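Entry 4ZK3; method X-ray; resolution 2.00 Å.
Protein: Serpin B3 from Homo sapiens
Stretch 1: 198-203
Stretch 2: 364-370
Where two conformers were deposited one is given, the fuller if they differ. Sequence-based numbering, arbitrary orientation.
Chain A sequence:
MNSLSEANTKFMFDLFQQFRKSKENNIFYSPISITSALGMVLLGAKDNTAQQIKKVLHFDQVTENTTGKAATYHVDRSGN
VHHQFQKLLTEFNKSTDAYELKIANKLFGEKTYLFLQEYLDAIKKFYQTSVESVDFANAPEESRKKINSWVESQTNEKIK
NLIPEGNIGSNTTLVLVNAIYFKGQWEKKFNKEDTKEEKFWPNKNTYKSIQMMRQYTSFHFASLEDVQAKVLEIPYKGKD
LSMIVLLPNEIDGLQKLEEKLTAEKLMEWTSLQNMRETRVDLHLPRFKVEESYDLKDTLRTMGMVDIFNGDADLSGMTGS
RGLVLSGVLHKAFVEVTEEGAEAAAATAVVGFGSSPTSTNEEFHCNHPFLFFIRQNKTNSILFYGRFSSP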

ATOM      1  N   GLU A 198     -20.803  12.279 -16.234  1.00 34.04           N
ATOM      2  CA  GLU A 198     -21.950  12.129 -15.340  1.00 31.31           C
ATOM      3  C   GLU A 198     -21.609  12.809 -14.083  1.00 36.06           C
ATOM      4  O   GLU A 198     -20.484  13.297 -13.887  1.00 30.45           O
ATOM      5  CB  GLU A 198     -22.273  10.673 -14.976  1.00 35.50           C
ATOM      6  CG  GLU A 198     -22.407   9.766 -16.164  1.00 33.91           C
ATOM      7  CD  GLU A 198     -22.878   8.385 -15.769  1.00 41.34           C
ATOM      8  OE1 GLU A 198     -22.939   8.068 -14.546  1.00 43.01           O
ATOM      9  OE2 GLU A 198     -23.214   7.620 -16.688  1.00 39.61           O
ATOM     10  N   LYS A 199     -22.601  12.861 -13.212  1.00 34.78           N
ATOM     11  CA  LYS A 199     -22.377  13.403 -11.904  1.00 35.40           C
ATOM     12  C   LYS A 199     -21.813  12.322 -10.992  1.00 31.14           C
ATOM     13  O   LYS A 199     -22.165  11.188 -11.117  1.00 34.06           O
ATOM     14  CB  LYS A 199     -23.700  13.921 -11.364  1.00 37.58           C
ATOM     15  CG  LYS A 199     -24.292  14.946 -12.312  1.00 42.38           C
ATOM     16  CD  LYS A 199     -25.555  15.564 -11.758  1.00 51.14           C
ATOM     17  CE  LYS A 199     -26.220  16.395 -12.850  1.00 54.56           C
ATOM     18  NZ  LYS A 199     -27.187  17.318 -12.217  1.00 57.80           N
ATOM     19  N   PHE A 200     -20.931  12.717 -10.101  1.00 30.36           N
ATOM     20  CA  PHE A 200     -20.483  11.912  -8.997  1.00 33.15           C
ATOM     21  C   PHE A 200     -20.890  12.670  -7.783  1.00 31.97           C
ATOM     22  O   PHE A 200     -20.609  13.854  -7.708  1.00 31.51           O
ATOM     23  CB  PHE A 200     -18.944  11.781  -8.959  1.00 30.51           C
ATOM     24  CG  PHE A 200     -18.441  10.844  -7.896  1.00 28.48           C
ATOM     25  CD1 PHE A 200     -18.177  11.302  -6.646  1.00 27.91           C
ATOM     26  CD2 PHE A 200     -18.237   9.499  -8.172  1.00 28.38           C
ATOM     27  CE1 PHE A 200     -17.692  10.468  -5.672  1.00 28.16           C
ATOM     28  CE2 PHE A 200     -17.745   8.655  -7.209  1.00 25.01           C
ATOM     29  CZ  PHE A 200     -17.486   9.130  -5.949  1.00 24.55           C
ATOM     30  N   TRP A 201     -21.566  12.006  -6.837  0.50 31.26           N
ATOM     31  CA  TRP A 201     -22.094  12.671  -5.636  0.50 33.58           C
ATOM     32  C   TRP A 201     -21.226  12.321  -4.426  0.50 32.75           C
ATOM     33  O   TRP A 201     -21.299  11.210  -3.934  0.50 33.36           O
ATOM     34  CB  TRP A 201     -23.556  12.253  -5.312  0.50 35.21           C
ATOM     35  CG  TRP A 201     -24.694  12.571  -6.319  0.50 39.05           C
ATOM     36  CD1 TRP A 201     -25.172  11.739  -7.298  0.50 42.93           C
ATOM     37  CD2 TRP A 201     -25.558  13.735  -6.342  0.50 40.07           C
ATOM     38  NE1 TRP A 201     -26.245  12.326  -7.954  0.50 43.77           N
ATOM     39  CE2 TRP A 201     -26.489  13.554  -7.395  0.50 43.37           C
ATOM     40  CE3 TRP A 201     -25.616  14.913  -5.606  0.50 40.53           C
ATOM     41  CZ2 TRP A 201     -27.449  14.520  -7.725  0.50 42.91           C
ATOM     42  CZ3 TRP A 201     -26.580  15.884  -5.943  0.50 42.92           C
ATOM     43  CH2 TRP A 201     -27.474  15.674  -6.992  0.50 42.21           C
ATOM     44  N   PRO A 202     -20.397  13.256  -3.949  1.00 30.85           N
ATOM     45  CA  PRO A 202     -19.640  12.987  -2.740  1.00 33.93           C
ATOM     46  C   PRO A 202     -20.506  12.982  -1.512  1.00 44.15           C
ATOM     47  O   PRO A 202     -20.196  12.260  -0.564  1.00 39.39           O
ATOM     48  CB  PRO A 202     -18.637  14.122  -2.689  1.00 34.61           C
ATOM     49  CG  PRO A 202     -18.523  14.556  -4.121  1.00 31.21           C
ATOM     50  CD  PRO A 202     -19.908  14.457  -4.630  1.00 30.55           C
ATOM     51  N   ASN A 203     -21.567  13.803  -1.538  1.00 44.78           N
ATOM     52  CA  ASN A 203     -22.611  13.821  -0.503  1.00 50.31           C
ATOM     53  C   ASN A 203     -23.949  13.675  -1.166  1.00 48.97           C
ATOM     54  O   ASN A 203     -24.055  13.688  -2.405  1.00 43.89           O
ATOM     55  CB  ASN A 203     -22.577  15.144   0.274  1.00 54.26           C
ATOM     56  CG  ASN A 203     -21.253  15.353   0.988  1.00 60.71           C
ATOM     57  OD1 ASN A 203     -20.949  14.663   1.963  1.00 67.74           O
ATOM     58  ND2 ASN A 203     -20.443  16.291   0.495  1.00 65.92           N
ATOM     59  N   HIS A 364     -23.008   0.957  -9.724  1.00 28.20           N
ATOM     60  CA  HIS A 364     -22.742   2.270 -10.214  1.00 27.41           C
ATOM     61  C   HIS A 364     -21.980   3.057  -9.225  1.00 27.96           C
ATOM     62  O   HIS A 364     -22.544   3.585  -8.325  1.00 29.85           O
ATOM     63  CB  HIS A 364     -24.052   3.006 -10.459  1.00 32.84           C
ATOM     64  CG  HIS A 364     -24.813   2.495 -11.640  1.00 34.88           C
ATOM     65  ND1 HIS A 364     -26.026   3.037 -12.040  1.00 39.28           N
ATOM     66  CD2 HIS A 364     -24.538   1.495 -12.516  1.00 38.55           C
ATOM     67  CE1 HIS A 364     -26.466   2.387 -13.101  1.00 35.70           C
ATOM     68  NE2 HIS A 364     -25.588   1.444 -13.411  1.00 39.15           N
ATOM     69  N   CYS A 365     -20.678   3.202  -9.452  1.00 26.97           N
ATOM     70  CA  CYS A 365     -19.806   3.909  -8.541  1.00 26.53           C
ATOM     71  C   CYS A 365     -19.848   5.434  -8.757  1.00 28.74           C
ATOM     72  O   CYS A 365     -18.883   6.007  -9.245  1.00 24.38           O
ATOM     73  CB  CYS A 365     -18.391   3.366  -8.732  1.00 25.81           C
ATOM     74  SG  CYS A 365     -18.299   1.601  -8.381  1.00 26.34           S
ATOM     75  N   ASN A 366     -20.982   6.062  -8.392  1.00 27.46           N
ATOM     76  CA  ASN A 366     -21.165   7.470  -8.550  1.00 27.66           C
ATOM     77  C   ASN A 366     -21.340   8.109  -7.208  1.00 29.14           C
ATOM     78  O   ASN A 366     -21.910   9.184  -7.132  1.00 30.03           O
ATOM     79  CB  ASN A 366     -22.322   7.812  -9.483  1.00 30.91           C
ATOM     80  CG  ASN A 366     -23.632   7.149  -9.078  1.00 37.89           C
ATOM     81  OD1 ASN A 366     -23.863   6.815  -7.911  1.00 36.32           O
ATOM     82  ND2 ASN A 366     -24.493   6.978 -10.035  1.00 41.16           N
ATOM     83  N   HIS A 367     -20.827   7.457  -6.159  1.00 24.11           N
ATOM     84  CA  HIS A 367     -20.734   8.039  -4.831  1.00 27.15           C
ATOM     85  C   HIS A 367     -19.600   7.251  -4.184  1.00 27.22           C
ATOM     86  O   HIS A 367     -19.083   6.336  -4.831  1.00 25.04           O
ATOM     87  CB  HIS A 367     -22.096   7.962  -4.091  1.00 28.72           C
ATOM     88  CG  HIS A 367     -22.671   6.582  -4.002  1.00 31.05           C
ATOM     89  ND1 HIS A 367     -23.244   5.944  -5.081  1.00 29.18           N
ATOM     90  CD2 HIS A 367     -22.770   5.720  -2.959  1.00 31.02           C
ATOM     91  CE1 HIS A 367     -23.653   4.741  -4.711  1.00 29.52           C
ATOM     92  NE2 HIS A 367     -23.409   4.595  -3.424  1.00 29.56           N
ATOM     93  N   PRO A 368     -19.179   7.621  -2.974  1.00 24.61           N
ATOM     94  CA  PRO A 368     -17.933   7.129  -2.448  1.00 26.49           C
ATOM     95  C   PRO A 368     -17.864   5.640  -2.302  1.00 26.82           C
ATOM     96  O   PRO A 368     -18.862   5.028  -1.882  1.00 24.94           O
ATOM     97  CB  PRO A 368     -17.859   7.780  -1.090  1.00 25.71           C
ATOM     98  CG  PRO A 368     -18.513   9.066  -1.297  1.00 26.87           C
ATOM     99  CD  PRO A 368     -19.660   8.765  -2.210  1.00 25.28           C
ATOM    100  N   PHE A 369     -16.704   5.057  -2.629  1.00 23.76           N
ATOM    101  CA  PHE A 369     -16.508   3.617  -2.547  1.00 22.20           C
ATOM    102  C   PHE A 369     -15.113   3.256  -2.033  1.00 24.90           C
ATOM    103  O   PHE A 369     -14.217   4.102  -2.083  1.00 20.00           O
ATOM    104  CB  PHE A 369     -16.785   2.951  -3.900  1.00 21.72           C
ATOM    105  CG  PHE A 369     -15.878   3.446  -5.032  1.00 23.93           C
ATOM    106  CD1 PHE A 369     -14.621   2.864  -5.265  1.00 22.20           C
ATOM    107  CD2 PHE A 369     -16.296   4.481  -5.869  1.00 23.46           C
ATOM    108  CE1 PHE A 369     -13.808   3.297  -6.298  1.00 23.11           C
ATOM    109  CE2 PHE A 369     -15.493   4.914  -6.933  1.00 25.91           C
ATOM    110  CZ  PHE A 369     -14.238   4.340  -7.145  1.00 23.97           C
ATOM    111  N   LEU A 370     -14.959   2.000  -1.530  1.00 22.35           N
ATOM    112  CA  LEU A 370     -13.662   1.420  -1.187  1.00 22.77           C
ATOM    113  C   LEU A 370     -13.139   0.498  -2.284  1.00 20.66           C
ATOM    114  O   LEU A 370     -13.903  -0.087  -3.032  1.00 19.94           O
ATOM    115  CB  LEU A 370     -13.721   0.681   0.128  1.00 23.56           C
ATOM    116  CG  LEU A 370     -14.351   1.479   1.269  1.00 26.50           C
ATOM    117  CD1 LEU A 370     -14.818   0.529   2.392  1.00 29.03           C
ATOM    118  CD2 LEU A 370     -13.432   2.546   1.830  1.00 26.50           C
TER
HETATM  119  O   HOH W   1     -23.843   9.385 -12.293  1.00 48.52           O

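A strand and an irregular segment distant in sequence can be joined by very few polar contacts, provided that the backbone bond is well aimed and an aromatic ring packs beside it. Serpin B3 offers a compact example. Glu 198 lies in a strand that begins earlier in the chain, and the chain turns a corner at Pro 202, while the second stretch crosses a loop before entering a strand at Phe 369. The backbones come close where Phe 200 CA lies 4.5 Å from Asn 366 CA. There the single direct hydrogen bond between the stretches forms: Trp 201 N donates to Asn 366 O over 2.9 Å, almost perfectly linear at 177°. Two CA-H...O contacts supplement it, from Phe 200 CA to Asn 366 O (3.6 Å) and from His 367 CA to Trp 201 O (3.3 Å), so each carbonyl oxygen meets the opposing backbone.

Among the side chains, Phe 200 has the largest area covered by the other stretch, 79 Å². Its t rotamer carries the buried ring to the loop, where one face lies over Asn 366 C and His 367 N; CZ approaches His 367 C to 3.3 Å. At the ring edge, Phe 200 CE2 meets Phe 369 CE2 at 4.4 Å and Cys 365 O at 3.5 Å, a carbonyl left without a hydrogen-bond partner. A flat, apolar ring suits this site because it can pack against peptide atoms without demanding polar partners. Pro 368 adds a compact apolar surface, its CD 4.3 Å from Phe 200 CE1.

Asn 366 works differently. Its OD1 accepts a hydrogen bond from His 367 ND1 (3.0 Å), linking neighbouring side chains within the loop, while its ND2 makes a weak 3.4 Å bond to water 1 O. That water donates to Glu 198 OE1 (2.8 Å) and Lys 199 O (2.7 Å). In all, 316 Å² is buried.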